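Long-range contacts in actinorhodin polyketide putative beta-ketoacyl synthase 2 (Streptomyces coelicolor A3, PDB 1TQY), which probably serves, as a beta-ketoacyl-ACP synthase family member, as the chain length factor of the actinorhodin polyketide synthase, working alongside a ketosynthase subunit: residues L189-G194 with G239-L244; T391-A396 with N403-L408. All coordinates share one frame; numbering follows the deposited sequence.

Contact 1 (L189-G194 with G239-L244)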
ATOM      1  N   LEU B 189       4.520 -18.975   6.662  1.00 29.67           N
ATOM      2  CA  LEU B 189       4.249 -18.030   7.726  1.00 28.09           C
ATOM      3  C   LEU B 189       4.239 -16.618   7.181  1.00 27.67           C
ATOM      4  O   LEU B 189       5.050 -16.261   6.322  1.00 27.99           O
ATOM      5  CB  LEU B 189       5.297 -18.181   8.838  1.00 27.96           C
ATOM      6  CG  LEU B 189       5.153 -17.354  10.119  1.00 27.77           C
ATOM      7  CD1 LEU B 189       5.947 -17.983  11.238  1.00 27.22           C
ATOM      8  CD2 LEU B 189       5.619 -15.920   9.871  1.00 28.82           C
ATOM      9  N   VAL B 190       3.307 -15.822   7.691  1.00 26.06           N
ATOM     10  CA  VAL B 190       3.175 -14.440   7.275  1.00 24.96           C
ATOM     11  C   VAL B 190       2.789 -13.581   8.471  1.00 25.03           C
ATOM     12  O   VAL B 190       1.836 -13.886   9.199  1.00 25.51           O
ATOM     13  CB  VAL B 190       2.108 -14.288   6.163  1.00 25.35           C
ATOM     14  CG1 VAL B 190       1.854 -12.808   5.894  1.00 25.00           C
ATOM     15  CG2 VAL B 190       2.587 -14.974   4.883  1.00 25.38           C
ATOM     16  N   VAL B 191       3.554 -12.517   8.688  1.00 23.94           N
ATOM     17  CA  VAL B 191       3.288 -11.591   9.781  1.00 23.53           C
ATOM     18  C   VAL B 191       2.417 -10.506   9.168  1.00 22.74           C
ATOM     19  O   VAL B 191       2.764  -9.917   8.143  1.00 23.28           O
ATOM     20  CB  VAL B 191       4.599 -10.989  10.328  1.00 24.19           C
ATOM     21  CG1 VAL B 191       4.288  -9.879  11.321  1.00 23.43           C
ATOM     22  CG2 VAL B 191       5.409 -12.076  10.998  1.00 21.70           C
ATOM     23  N   SER B 192       1.286 -10.231   9.796  1.00 23.22           N
ATOM     24  CA  SER B 192       0.358  -9.282   9.206  1.00 23.41           C
ATOM     25  C   SER B 192      -0.348  -8.433  10.236  1.00 23.35           C
ATOM     26  O   SER B 192      -0.547  -8.843  11.380  1.00 23.37           O
ATOM     27  CB  SER B 192      -0.687 -10.063   8.389  1.00 22.80           C
ATOM     28  OG  SER B 192      -1.464  -9.206   7.572  1.00 24.20           O
ATOM     29  N   GLY B 193      -0.741  -7.244   9.815  1.00 23.15           N
ATOM     30  CA  GLY B 193      -1.433  -6.362  10.721  1.00 23.97           C
ATOM     31  C   GLY B 193      -1.244  -4.932  10.297  1.00 23.49           C
ATOM     32  O   GLY B 193      -0.982  -4.627   9.132  1.00 23.82           O
ATOM     33  N   GLY B 194      -1.372  -4.051  11.275  1.00 22.89           N
ATOM     34  CA  GLY B 194      -1.222  -2.638  11.021  1.00 23.13           C
ATOM     35  C   GLY B 194      -1.250  -1.888  12.331  1.00 22.46           C
ATOM     36  O   GLY B 194      -1.757  -2.370  13.351  1.00 21.54           O
ATOM     37  N   GLY B 239      -2.677  -0.578  17.403  1.00 24.40           N
ATOM     38  CA  GLY B 239      -3.166  -1.611  16.513  1.00 24.48           C
ATOM     39  C   GLY B 239      -2.733  -2.992  16.950  1.00 24.74           C
ATOM     40  O   GLY B 239      -2.587  -3.268  18.142  1.00 24.76           O
ATOM     41  N   ALA B 240      -2.521  -3.869  15.978  1.00 24.31           N
ATOM     42  CA  ALA B 240      -2.112  -5.224  16.286  1.00 23.58           C
ATOM     43  C   ALA B 240      -1.373  -5.859  15.134  1.00 23.32           C
ATOM     44  O   ALA B 240      -1.513  -5.459  13.982  1.00 24.31           O
ATOM     45  CB  ALA B 240      -3.327  -6.059  16.634  1.00 24.29           C
ATOM     46  N   ILE B 241      -0.566  -6.849  15.461  1.00 22.10           N
ATOM     47  CA  ILE B 241       0.167  -7.579  14.450  1.00 21.93           C
ATOM     48  C   ILE B 241      -0.109  -9.020  14.822  1.00 23.92           C
ATOM     49  O   ILE B 241      -0.147  -9.364  16.003  1.00 24.44           O
ATOM     50  CB  ILE B 241       1.675  -7.288  14.534  1.00 21.72           C
ATOM     51  CG1 ILE B 241       1.953  -5.826  14.136  1.00 21.78           C
ATOM     52  CG2 ILE B 241       2.440  -8.245  13.639  1.00 20.59           C
ATOM     53  CD1 ILE B 241       1.655  -5.481  12.672  1.00 19.99           C
ATOM     54  N   LEU B 242      -0.354  -9.863  13.834  1.00 24.38           N
ATOM     55  CA  LEU B 242      -0.592 -11.261  14.135  1.00 25.46           C
ATOM     56  C   LEU B 242       0.183 -12.160  13.205  1.00 24.61           C
ATOM     57  O   LEU B 242       0.579 -11.755  12.114  1.00 23.67           O
ATOM     58  CB  LEU B 242      -2.085 -11.613  14.090  1.00 27.30           C
ATOM     59  CG  LEU B 242      -3.162 -10.726  13.463  1.00 28.15           C
ATOM     60  CD1 LEU B 242      -4.498 -11.461  13.607  1.00 25.65           C
ATOM     61  CD2 LEU B 242      -3.235  -9.357  14.165  1.00 27.54           C
ATOM     62  N   VAL B 243       0.413 -13.383  13.662  1.00 24.67           N
ATOM     63  CA  VAL B 243       1.159 -14.362  12.893  1.00 25.12           C
ATOM     64  C   VAL B 243       0.182 -15.360  12.294  1.00 24.96           C
ATOM     65  O   VAL B 243      -0.545 -16.039  13.011  1.00 25.28           O
ATOM     66  CB  VAL B 243       2.182 -15.093  13.800  1.00 25.77           C
ATOM     67  CG1 VAL B 243       2.891 -16.189  13.026  1.00 23.45           C
ATOM     68  CG2 VAL B 243       3.190 -14.087  14.339  1.00 26.83           C
ATOM     69  N   LEU B 244       0.138 -15.416  10.973  1.00 26.23           N
ATOM     70  CA  LEU B 244      -0.742 -16.352  10.311  1.00 27.44           C
ATOM     71  C   LEU B 244       0.153 -17.372   9.648  1.00 28.55           C
ATOM     72  O   LEU B 244       1.259 -17.044   9.208  1.00 25.40           O
ATOM     73  CB  LEU B 244      -1.591 -15.662   9.243  1.00 27.52           C
ATOM     74  CG  LEU B 244      -2.185 -14.285   9.493  1.00 30.52           C
ATOM     75  CD1 LEU B 244      -3.338 -14.095   8.531  1.00 29.25           C
ATOM     76  CD2 LEU B 244      -2.647 -14.128  10.927  1.00 31.25           C
TER
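Strands L189-G194 and G239-L244 are antiparallel neighbours in the N-terminal sheet of a thiolase-like fold, paired from V190 with L244 to G194 with A240. Six backbone bonds zip them together, the shortest from L242 N to S192 O at 2.7 Å. At the glycine end the ladder slackens: A240 N reaches G194 O at 3.1 Å, with an N-H...O angle of 144°. Opposite I241 sits G193, and the two CA atoms come within 4.2 Å, with no room for a CB on G193 against A240 O and I241 CA. I241 CG1 stands anti to the carbonyl carbon (chi1 -68°) and the chain then folds back, bringing CD1 over the G193-G194 peptide, 3.6 Å from G194 N. The other branch, CG2, presses on V191 CG1 at 3.4 Å, a tight methyl pair. Further along the same face, L189 reaches diagonally to V243, CG to CG1 3.9 Å. Helix 78-93 covers I241 and V243. On the other face V190, S192, A240, L242 and L244 meet helices 171-185 and 345-359, and S192 OG is hydrogen-bonded to V109 O on the adjacent strand. A beta layer with helices on both faces is characteristic of the layered alpha-beta-alpha-beta-alpha thiolase fold.

Contact 2 (T391-A396 with N403-L408)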
ATOM      1  N   THR B 391     -18.145 -18.778  15.395  1.00 31.15           N
ATOM      2  CA  THR B 391     -17.850 -18.119  14.128  1.00 29.51           C
ATOM      3  C   THR B 391     -18.148 -16.639  14.274  1.00 29.09           C
ATOM      4  O   THR B 391     -19.219 -16.253  14.734  1.00 29.16           O
ATOM      5  CB  THR B 391     -18.704 -18.693  12.986  1.00 30.26           C
ATOM      6  OG1 THR B 391     -18.407 -20.085  12.829  1.00 32.01           O
ATOM      7  CG2 THR B 391     -18.409 -17.968  11.681  1.00 29.58           C
ATOM      8  N   ALA B 392     -17.194 -15.809  13.880  1.00 26.47           N
ATOM      9  CA  ALA B 392     -17.368 -14.378  13.987  1.00 24.43           C
ATOM     10  C   ALA B 392     -17.110 -13.708  12.653  1.00 23.86           C
ATOM     11  O   ALA B 392     -16.275 -14.171  11.873  1.00 23.21           O
ATOM     12  CB  ALA B 392     -16.412 -13.818  15.035  1.00 23.35           C
ATOM     13  N   LEU B 393     -17.856 -12.638  12.381  1.00 22.18           N
ATOM     14  CA  LEU B 393     -17.673 -11.851  11.164  1.00 22.81           C
ATOM     15  C   LEU B 393     -17.114 -10.509  11.644  1.00 22.33           C
ATOM     16  O   LEU B 393     -17.624  -9.925  12.601  1.00 23.32           O
ATOM     17  CB  LEU B 393     -19.007 -11.615  10.426  1.00 20.68           C
ATOM     18  CG  LEU B 393     -18.928 -10.613   9.259  1.00 19.95           C
ATOM     19  CD1 LEU B 393     -18.189 -11.239   8.094  1.00 18.85           C
ATOM     20  CD2 LEU B 393     -20.338 -10.180   8.810  1.00 21.33           C
ATOM     21  N   VAL B 394     -16.048 -10.046  10.998  1.00 22.60           N
ATOM     22  CA  VAL B 394     -15.414  -8.771  11.332  1.00 22.17           C
ATOM     23  C   VAL B 394     -15.556  -7.865  10.113  1.00 23.07           C
ATOM     24  O   VAL B 394     -15.298  -8.284   8.986  1.00 23.77           O
ATOM     25  CB  VAL B 394     -13.910  -8.951  11.683  1.00 22.19           C
ATOM     26  CG1 VAL B 394     -13.267  -7.590  11.988  1.00 22.45           C
ATOM     27  CG2 VAL B 394     -13.770  -9.867  12.900  1.00 22.13           C
ATOM     28  N   LEU B 395     -15.974  -6.626  10.350  1.00 21.28           N
ATOM     29  CA  LEU B 395     -16.199  -5.650   9.283  1.00 21.20           C
ATOM     30  C   LEU B 395     -15.362  -4.388   9.445  1.00 21.99           C
ATOM     31  O   LEU B 395     -15.115  -3.938  10.561  1.00 21.52           O
ATOM     32  CB  LEU B 395     -17.670  -5.244   9.282  1.00 19.94           C
ATOM     33  CG  LEU B 395     -18.658  -6.395   9.133  1.00 20.86           C
ATOM     34  CD1 LEU B 395     -20.079  -5.869   9.129  1.00 18.65           C
ATOM     35  CD2 LEU B 395     -18.347  -7.131   7.843  1.00 18.88           C
ATOM     36  N   ALA B 396     -14.949  -3.798   8.332  1.00 21.49           N
ATOM     37  CA  ALA B 396     -14.178  -2.566   8.401  1.00 22.23           C
ATOM     38  C   ALA B 396     -14.444  -1.762   7.150  1.00 22.42           C
ATOM     39  O   ALA B 396     -14.594  -2.329   6.076  1.00 22.70           O
ATOM     40  CB  ALA B 396     -12.685  -2.870   8.505  1.00 22.17           C
ATOM     41  N   ASN B 403     -14.726  -1.295   1.579  1.00 20.97           N
ATOM     42  CA  ASN B 403     -15.403  -2.282   2.410  1.00 21.01           C
ATOM     43  C   ASN B 403     -14.544  -3.512   2.577  1.00 21.48           C
ATOM     44  O   ASN B 403     -13.896  -3.953   1.632  1.00 22.30           O
ATOM     45  CB  ASN B 403     -16.722  -2.712   1.774  1.00 22.36           C
ATOM     46  CG  ASN B 403     -17.684  -1.579   1.642  1.00 20.28           C
ATOM     47  OD1 ASN B 403     -18.054  -0.958   2.627  1.00 19.79           O
ATOM     48  ND2 ASN B 403     -18.086  -1.288   0.417  1.00 23.93           N
ATOM     49  N   SER B 404     -14.558  -4.077   3.777  1.00 22.88           N
ATOM     50  CA  SER B 404     -13.769  -5.258   4.034  1.00 25.24           C
ATOM     51  C   SER B 404     -14.443  -6.133   5.078  1.00 25.62           C
ATOM     52  O   SER B 404     -14.888  -5.653   6.125  1.00 26.96           O
ATOM     53  CB  SER B 404     -12.373  -4.840   4.499  1.00 28.12           C
ATOM     54  OG  SER B 404     -11.524  -5.954   4.604  1.00 32.56           O
ATOM     55  N   ALA B 405     -14.524  -7.422   4.778  1.00 25.19           N
ATOM     56  CA  ALA B 405     -15.148  -8.372   5.678  1.00 24.70           C
ATOM     57  C   ALA B 405     -14.258  -9.594   5.859  1.00 25.38           C
ATOM     58  O   ALA B 405     -13.567 -10.015   4.930  1.00 25.60           O
ATOM     59  CB  ALA B 405     -16.504  -8.783   5.136  1.00 21.50           C
ATOM     60  N   ALA B 406     -14.284 -10.164   7.057  1.00 25.04           N
ATOM     61  CA  ALA B 406     -13.464 -11.322   7.363  1.00 24.81           C
ATOM     62  C   ALA B 406     -14.212 -12.262   8.288  1.00 24.55           C
ATOM     63  O   ALA B 406     -14.781 -11.839   9.294  1.00 23.50           O
ATOM     64  CB  ALA B 406     -12.171 -10.879   8.018  1.00 25.00           C
ATOM     65  N   VAL B 407     -14.218 -13.542   7.948  1.00 25.06           N
ATOM     66  CA  VAL B 407     -14.901 -14.517   8.786  1.00 26.15           C
ATOM     67  C   VAL B 407     -13.873 -15.392   9.494  1.00 25.72           C
ATOM     68  O   VAL B 407     -12.954 -15.913   8.869  1.00 26.16           O
ATOM     69  CB  VAL B 407     -15.902 -15.358   7.951  1.00 25.42           C
ATOM     70  CG1 VAL B 407     -15.353 -15.583   6.572  1.00 29.58           C
ATOM     71  CG2 VAL B 407     -16.190 -16.683   8.652  1.00 26.58           C
ATOM     72  N   LEU B 408     -14.026 -15.528  10.807  1.00 27.53           N
ATOM     73  CA  LEU B 408     -13.104 -16.316  11.624  1.00 30.03           C
ATOM     74  C   LEU B 408     -13.823 -17.495  12.268  1.00 32.65           C
ATOM     75  O   LEU B 408     -15.032 -17.449  12.491  1.00 31.44           O
ATOM     76  CB  LEU B 408     -12.514 -15.437  12.730  1.00 29.12           C
ATOM     77  CG  LEU B 408     -11.830 -14.136  12.302  1.00 28.91           C
ATOM     78  CD1 LEU B 408     -11.418 -13.360  13.521  1.00 28.24           C
ATOM     79  CD2 LEU B 408     -10.623 -14.455  11.434  1.00 31.15           C
TER
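L408 N gives its hydrogen to A392 O at 2.8 Å, almost straight at 173°, and V407 CA lies 3.4 Å from the same oxygen in a CA-H...O contact. A406 O accepts from V394 N at 2.8 Å, with L393 CA in a CA-H...O contact beside it. Toward the turn the bonds bend: S404 N to A396 O has an N-H...O angle of 130°. Strands 391-398 and 402-410 form a beta hairpin in the C-terminal half of the thiolase-like fold. On one face L395 lays CD2 against A405 CB at 3.7 Å, while L393 turns CD1 over A406 O at the same distance. T391 and V407 stand side by side, their CG2 methyls 4.0 Å apart; V407 points CG2 anti to its backbone N, leaving CG1 in the crowded position between N and the carbonyl carbon (chi1 35°). Helices 281-292 and 310-324 cover this side. On the opposite face the small side chains of A392, A396, S404 and A406 leave V394 and L408 as the bulky pair, CG2 to CD1 4.3 Å, packed on helix 345-359. S404 OG bonds to D174 OD2 of helix 171-185, and N403 ND2 is held by D270 OD1 and T268 OG1.

Overall arrangement
Contacts 1 and 2 occupy corresponding places in the two halves of the chain, as expected from the internal repeat of the thiolase fold: each pairs a strand that also runs parallel to a neighbour (106-111 or 301-303) with an antiparallel one. Their centres lie about 16 Å apart and their nearest atoms about 7 Å, without touching. Helices 171-185 and 345-359 fill the layer between them, each meeting side chains of both contacts. Strands 11-20 and 260-269 link the two strand systems, the first pairing with 238-246 and the second with 402-410. The bound sodium ion, at P21 and Q58, lies about 13 Å from the CA of G239 in contact 1.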